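Local coordinates for cysteine synthase 3 (Entamoeba histolytica, PDB 6KR5), which probably catalyses the pyridoxal-phosphate-dependent last step of cysteine synthesis, in which sulfide replaces the acetate of O-acetylserine, at residues 78-83 / 103-108; 82-87 / 141-146. All blocks are in the same frame, centred on the assembly; numbering follows the deposited sequence.

Contact 1: 78-83 / 103-108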
loop_
_atom_site.group_PDB
_atom_site.type_symbol
_atom_site.label_atom_id
_atom_site.label_comp_id
_atom_site.label_asym_id
_atom_site.label_seq_id
_atom_site.Cartn_x
_atom_site.Cartn_y
_atom_site.Cartn_z
ATOM N N GLY B 78 -28.199 7.592 -12.315
ATOM C CA GLY B 78 -29.282 6.676 -12.066
ATOM C C GLY B 78 -28.898 5.219 -12.203
ATOM O O GLY B 78 -29.558 4.356 -11.606
ATOM N N MET B 79 -27.843 4.927 -12.957
ATOM C CA MET B 79 -27.377 3.562 -13.140
ATOM C C MET B 79 -26.402 3.165 -12.038
ATOM O O MET B 79 -25.840 4.005 -11.330
ATOM C CB MET B 79 -26.704 3.403 -14.506
ATOM C CG MET B 79 -27.662 3.542 -15.671
ATOM S SD MET B 79 -26.823 3.313 -17.251
ATOM C CE MET B 79 -26.379 1.590 -17.189
ATOM N N GLU B 80 -26.213 1.858 -11.895
ATOM C CA GLU B 80 -25.314 1.302 -10.888
ATOM C C GLU B 80 -24.376 0.304 -11.542
ATOM O O GLU B 80 -24.762 -0.401 -12.472
ATOM C CB GLU B 80 -26.103 0.630 -9.757
ATOM C CG GLU B 80 -27.146 1.561 -9.150
ATOM C CD GLU B 80 -27.883 0.967 -7.974
ATOM O OE1 GLU B 80 -27.499 -0.127 -7.500
ATOM O OE2 GLU B 80 -28.855 1.597 -7.502
ATOM N N ILE B 81 -23.143 0.253 -11.053
ATOM C CA ILE B 81 -22.155 -0.709 -11.527
ATOM C C ILE B 81 -22.403 -2.051 -10.849
ATOM O O ILE B 81 -22.820 -2.107 -9.689
ATOM C CB ILE B 81 -20.739 -0.169 -11.236
ATOM C CG1 ILE B 81 -20.510 1.167 -11.954
ATOM C CG2 ILE B 81 -19.673 -1.185 -11.641
ATOM C CD1 ILE B 81 -19.731 2.185 -11.145
ATOM N N ILE B 82 -22.158 -3.155 -11.564
ATOM C CA ILE B 82 -22.224 -4.475 -10.944
ATOM C C ILE B 82 -21.084 -5.343 -11.472
ATOM O O ILE B 82 -20.685 -5.233 -12.636
ATOM C CB ILE B 82 -23.600 -5.152 -11.159
ATOM C CG1 ILE B 82 -23.701 -6.428 -10.314
ATOM C CG2 ILE B 82 -23.868 -5.438 -12.637
ATOM C CD1 ILE B 82 -25.070 -7.081 -10.334
ATOM N N GLU B 83 -20.553 -6.194 -10.600
ATOM C CA GLU B 83 -19.555 -7.182 -10.975
ATOM C C GLU B 83 -19.648 -8.349 -10.004
ATOM O O GLU B 83 -20.051 -8.178 -8.854
ATOM C CB GLU B 83 -18.146 -6.581 -10.996
ATOM C CG GLU B 83 -17.036 -7.567 -11.415
ATOM C CD GLU B 83 -17.221 -8.089 -12.832
ATOM O OE1 GLU B 83 -18.084 -8.974 -13.045
ATOM O OE2 GLU B 83 -16.479 -7.626 -13.722
ATOM N N PRO B 103 -23.200 4.121 -7.509
ATOM C CA PRO B 103 -23.291 2.926 -6.662
ATOM C C PRO B 103 -22.574 1.756 -7.320
ATOM O O PRO B 103 -22.574 1.616 -8.549
ATOM C CB PRO B 103 -24.800 2.673 -6.554
ATOM C CG PRO B 103 -25.435 4.001 -6.876
ATOM C CD PRO B 103 -24.526 4.631 -7.902
ATOM N N VAL B 104 -21.947 0.922 -6.493
ATOM C CA VAL B 104 -21.255 -0.279 -6.950
ATOM C C VAL B 104 -21.846 -1.483 -6.222
ATOM O O VAL B 104 -21.856 -1.529 -4.982
ATOM C CB VAL B 104 -19.737 -0.187 -6.721
ATOM C CG1 VAL B 104 -19.052 -1.473 -7.166
ATOM C CG2 VAL B 104 -19.154 1.016 -7.459
ATOM N N ASN B 105 -22.340 -2.454 -6.988
ATOM C CA ASN B 105 -22.843 -3.716 -6.461
ATOM C C ASN B 105 -21.831 -4.819 -6.749
ATOM O O ASN B 105 -21.458 -5.026 -7.902
ATOM C CB ASN B 105 -24.190 -4.070 -7.097
ATOM C CG ASN B 105 -25.232 -2.994 -6.888
ATOM O OD1 ASN B 105 -25.877 -2.936 -5.841
ATOM N ND2 ASN B 105 -25.396 -2.126 -7.884
ATOM N N ILE B 106 -21.384 -5.519 -5.707
ATOM C CA ILE B 106 -20.435 -6.620 -5.858
ATOM C C ILE B 106 -21.092 -7.900 -5.373
ATOM O O ILE B 106 -21.569 -7.965 -4.232
ATOM C CB ILE B 106 -19.134 -6.368 -5.070
ATOM C CG1 ILE B 106 -18.481 -5.046 -5.488
ATOM C CG2 ILE B 106 -18.194 -7.579 -5.195
ATOM C CD1 ILE B 106 -18.010 -4.973 -6.905
ATOM N N VAL B 107 -21.103 -8.923 -6.231
ATOM C CA VAL B 107 -21.695 -10.219 -5.917
ATOM C C VAL B 107 -20.576 -11.191 -5.569
ATOM O O VAL B 107 -19.630 -11.351 -6.346
ATOM C CB VAL B 107 -22.523 -10.752 -7.097
ATOM C CG1 VAL B 107 -23.300 -11.977 -6.666
ATOM C CG2 VAL B 107 -23.444 -9.656 -7.627
ATOM N N MET B 108 -20.689 -11.849 -4.420
ATOM C CA MET B 108 -19.669 -12.787 -3.959
ATOM C C MET B 108 -20.312 -13.730 -2.945
ATOM O O MET B 108 -21.321 -13.384 -2.328
ATOM C CB MET B 108 -18.489 -12.042 -3.320
ATOM C CG MET B 108 -18.938 -11.093 -2.226
ATOM S SD MET B 108 -17.651 -9.936 -1.757
ATOM C CE MET B 108 -16.283 -11.074 -1.543
HETATM O O HOH W 1 -27.304 -0.303 -4.757
#
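Strands 80-84 and 104-109 are the two parallel strands of a beta-alpha-beta unit, joined through helix 88-100, and they lie side by side in the middle of the four-stranded parallel sheet of the smaller alpha/beta domain of this fold-type II PLP enzyme. Their short axes run 17° from parallel. The backbone bonds alternate as parallel pairing requires: Ile-81 N gives to Pro-103 O, Ile-81 O takes Asn-105 N at 2.8 Å, Glu-83 N gives to Asn-105 O, and Glu-83 O takes Val-107 N at 2.9 Å. On one face, Ile-81 and Val-104 stand alongside each other and point the same way, Ile-81 CD1 meeting Val-104 CG2 at 3.9 Å. On the face of Ile-82, the isoleucine crosses obliquely over Asn-105 CB and brings its CD1 to Val-107 CG2.

Side-chain bonds add to the pairing where it begins. Asn-105 has CG anti to its carbonyl carbon, which carries the amide back toward Glu-80. Its ND2 then serves two acceptors, Ile-81 O at 3.1 Å from above the carbonyl plane and Glu-80 OE1, so Ile-81 O is gripped by both nitrogens of one asparagine. The extended Glu-80 chain crosses the Pro-103 ring at about a right angle, with Glu-80 CG 3.7 Å from Pro-103 CB. Carboxylate and amide lie nearly coplanar, 15° apart. The N-H...O line is almost straight at 172°, and the anti lone pair of Glu-80 OE1 receives Asn-105 ND2 at 2.9 Å.

Contact 2: 82-87 / 141-146; sequences IEATSG and AKYEEL
With CG anti to its backbone N (chi1 171°), Tyr-143 extends its ring from helix 135-149 toward strand 80-84, while Ile-82, whose CG1 is likewise anti to N, sends its ethyl arm to meet it. The contact is alpha/beta layer packing: the helix covers one face of the four-stranded parallel sheet and runs roughly antiparallel to this strand, the short axes 157° apart and 8.8 Å at closest approach. No direct hydrogen bond joins the two segments, and the packing rests on three apolar meetings.

The CD2-CE2 side of the Tyr-143 ring does most of the touching. Ile-82 crosses it obliquely, its CG1 lying 3.8 Å from Tyr-143 CE2, and its CD1 continues past the ring to Leu-146 CD1 at 4.0 Å, three residues further along the helix. Ala-84, two residues along the strand and so on the same face as Ile-82, sets its CB 3.9 Å from Tyr-143 CD2. Pro-156, on the other neighbouring strand, also touches the tyrosine.

Glu-83 starts out on the opposite face, but its CG is anti to N and the chain then bends (chi2 62°), so that the carboxylate comes back beside its own strand. There Glu-83 OE1 takes the following backbone N-H, Ala-84 N, on its anti lone pair at 2.9 Å, and Glu-83 OE2 accepts from Gln-159 N. Held on both oxygens, the carboxylate offers a fixed acceptor to one bridging water, which donates to Glu-83 OE1 at 2.8 Å and joins it to the helix through a hydrogen bond with Tyr-143 OH, at 2.7 Å from the water oxygen.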
loop_
_atom_site.group_PDB
_atom_site.type_symbol
_atom_site.label_atom_id
_atom_site.label_comp_id
_atom_site.label_asym_id
_atom_site.label_seq_id
_atom_site.Cartn_x
_atom_site.Cartn_y
_atom_site.Cartn_z
ATOM N N ILE B 82 -22.158 -3.155 -11.564
ATOM C CA ILE B 82 -22.224 -4.475 -10.944
ATOM C C ILE B 82 -21.084 -5.343 -11.472
ATOM O O ILE B 82 -20.685 -5.233 -12.636
ATOM C CB ILE B 82 -23.600 -5.152 -11.159
ATOM C CG1 ILE B 82 -23.701 -6.428 -10.314
ATOM C CG2 ILE B 82 -23.868 -5.438 -12.637
ATOM C CD1 ILE B 82 -25.070 -7.081 -10.334
ATOM N N GLU B 83 -20.553 -6.194 -10.600
ATOM C CA GLU B 83 -19.555 -7.182 -10.975
ATOM C C GLU B 83 -19.648 -8.349 -10.004
ATOM O O GLU B 83 -20.051 -8.178 -8.854
ATOM C CB GLU B 83 -18.146 -6.581 -10.996
ATOM C CG GLU B 83 -17.036 -7.567 -11.415
ATOM C CD GLU B 83 -17.221 -8.089 -12.832
ATOM O OE1 GLU B 83 -18.084 -8.974 -13.045
ATOM O OE2 GLU B 83 -16.479 -7.626 -13.722
ATOM N N ALA B 84 -19.312 -9.548 -10.494
ATOM C CA ALA B 84 -19.185 -10.738 -9.662
ATOM C C ALA B 84 -17.701 -10.944 -9.417
ATOM O O ALA B 84 -16.963 -11.327 -10.330
ATOM C CB ALA B 84 -19.814 -11.959 -10.334
ATOM N N THR B 85 -17.256 -10.665 -8.197
ATOM C CA THR B 85 -15.833 -10.737 -7.899
ATOM C C THR B 85 -15.647 -10.813 -6.397
ATOM O O THR B 85 -16.373 -10.164 -5.647
ATOM C CB THR B 85 -15.067 -9.521 -8.456
ATOM O OG1 THR B 85 -13.704 -9.564 -8.015
ATOM C CG2 THR B 85 -15.679 -8.215 -7.976
ATOM N N SER B 86 -14.671 -11.612 -5.976
ATOM C CA SER B 86 -14.238 -11.673 -4.588
ATOM C C SER B 86 -12.830 -11.115 -4.411
ATOM O O SER B 86 -12.278 -11.184 -3.307
ATOM C CB SER B 86 -14.311 -13.117 -4.080
ATOM O OG SER B 86 -15.616 -13.662 -4.247
ATOM N N GLY B 87 -12.244 -10.556 -5.469
ATOM C CA GLY B 87 -10.860 -10.128 -5.431
ATOM C C GLY B 87 -10.597 -8.659 -5.681
ATOM O O GLY B 87 -11.420 -7.791 -5.381
ATOM N N ALA B 141 -24.745 -17.428 -10.158
ATOM C CA ALA B 141 -26.192 -17.569 -10.295
ATOM C C ALA B 141 -26.920 -16.325 -9.800
ATOM O O ALA B 141 -27.856 -15.842 -10.448
ATOM C CB ALA B 141 -26.676 -18.807 -9.542
ATOM N N LYS B 142 -26.504 -15.790 -8.649
ATOM C CA LYS B 142 -27.146 -14.591 -8.120
ATOM C C LYS B 142 -26.878 -13.386 -9.012
ATOM O O LYS B 142 -27.752 -12.530 -9.190
ATOM C CB LYS B 142 -26.662 -14.326 -6.692
ATOM C CG LYS B 142 -27.247 -13.072 -6.067
ATOM C CD LYS B 142 -28.754 -13.189 -5.900
ATOM C CE LYS B 142 -29.329 -11.956 -5.225
ATOM N NZ LYS B 142 -30.819 -11.973 -5.196
ATOM N N TYR B 143 -25.669 -13.301 -9.574
ATOM C CA TYR B 143 -25.339 -12.198 -10.471
ATOM C C TYR B 143 -26.237 -12.208 -11.701
ATOM O O TYR B 143 -26.814 -11.177 -12.072
ATOM C CB TYR B 143 -23.865 -12.279 -10.872
ATOM C CG TYR B 143 -23.467 -11.317 -11.966
ATOM C CD1 TYR B 143 -23.612 -11.664 -13.305
ATOM C CD2 TYR B 143 -22.946 -10.063 -11.666
ATOM C CE1 TYR B 143 -23.256 -10.795 -14.311
ATOM C CE2 TYR B 143 -22.573 -9.188 -12.673
ATOM C CZ TYR B 143 -22.742 -9.558 -13.992
ATOM O OH TYR B 143 -22.390 -8.704 -15.009
ATOM N N GLU B 144 -26.353 -13.369 -12.358
ATOM C CA GLU B 144 -27.162 -13.464 -13.572
ATOM C C GLU B 144 -28.619 -13.139 -13.286
ATOM O O GLU B 144 -29.285 -12.476 -14.090
ATOM C CB GLU B 144 -27.036 -14.859 -14.184
ATOM C CG GLU B 144 -25.644 -15.222 -14.676
ATOM C CD GLU B 144 -25.184 -14.368 -15.846
ATOM O OE1 GLU B 144 -26.030 -13.691 -16.467
ATOM O OE2 GLU B 144 -23.968 -14.373 -16.146
ATOM N N GLU B 145 -29.132 -13.597 -12.142
ATOM C CA GLU B 145 -30.491 -13.255 -11.745
ATOM C C GLU B 145 -30.657 -11.747 -11.603
ATOM O O GLU B 145 -31.676 -11.185 -12.020
ATOM C CB GLU B 145 -30.843 -13.968 -10.440
ATOM C CG GLU B 145 -32.108 -13.475 -9.765
ATOM C CD GLU B 145 -32.580 -14.416 -8.672
ATOM O OE1 GLU B 145 -32.823 -15.603 -8.975
ATOM O OE2 GLU B 145 -32.708 -13.969 -7.514
ATOM N N LEU B 146 -29.653 -11.073 -11.038
ATOM C CA LEU B 146 -29.742 -9.629 -10.850
ATOM C C LEU B 146 -29.717 -8.889 -12.183
ATOM O O LEU B 146 -30.474 -7.933 -12.380
ATOM C CB LEU B 146 -28.599 -9.150 -9.958
ATOM C CG LEU B 146 -28.782 -9.358 -8.459
ATOM C CD1 LEU B 146 -27.497 -8.992 -7.725
ATOM C CD2 LEU B 146 -29.942 -8.533 -7.944
HETATM O O HOH W 2 -19.779 -8.185 -15.188
#

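How the contacts relate
Contacts 1 and 2 show how one strand of an alpha/beta sheet serves two kinds of neighbour: strand 80-84 hydrogen-bonds side by side with 104-109 in contact 1 and takes helix 135-149 on its face in contact 2, the centres about 9 Å apart. Ile-82 and Glu-83 belong to both. The pairing continues from contact 1 into contact 2: Thr-85 N and Val-107 O, 3.1 Å apart, probably form a hydrogen bond. Thr-85 OG1 then accepts from Gly-87 N in an ST turn. Thr-85 to Gly-87 open the loop that in this family binds the substrate carboxylate, probably so here too; the Glu-83 side chain lies about 10 Å from the bound pyridoxal phosphate.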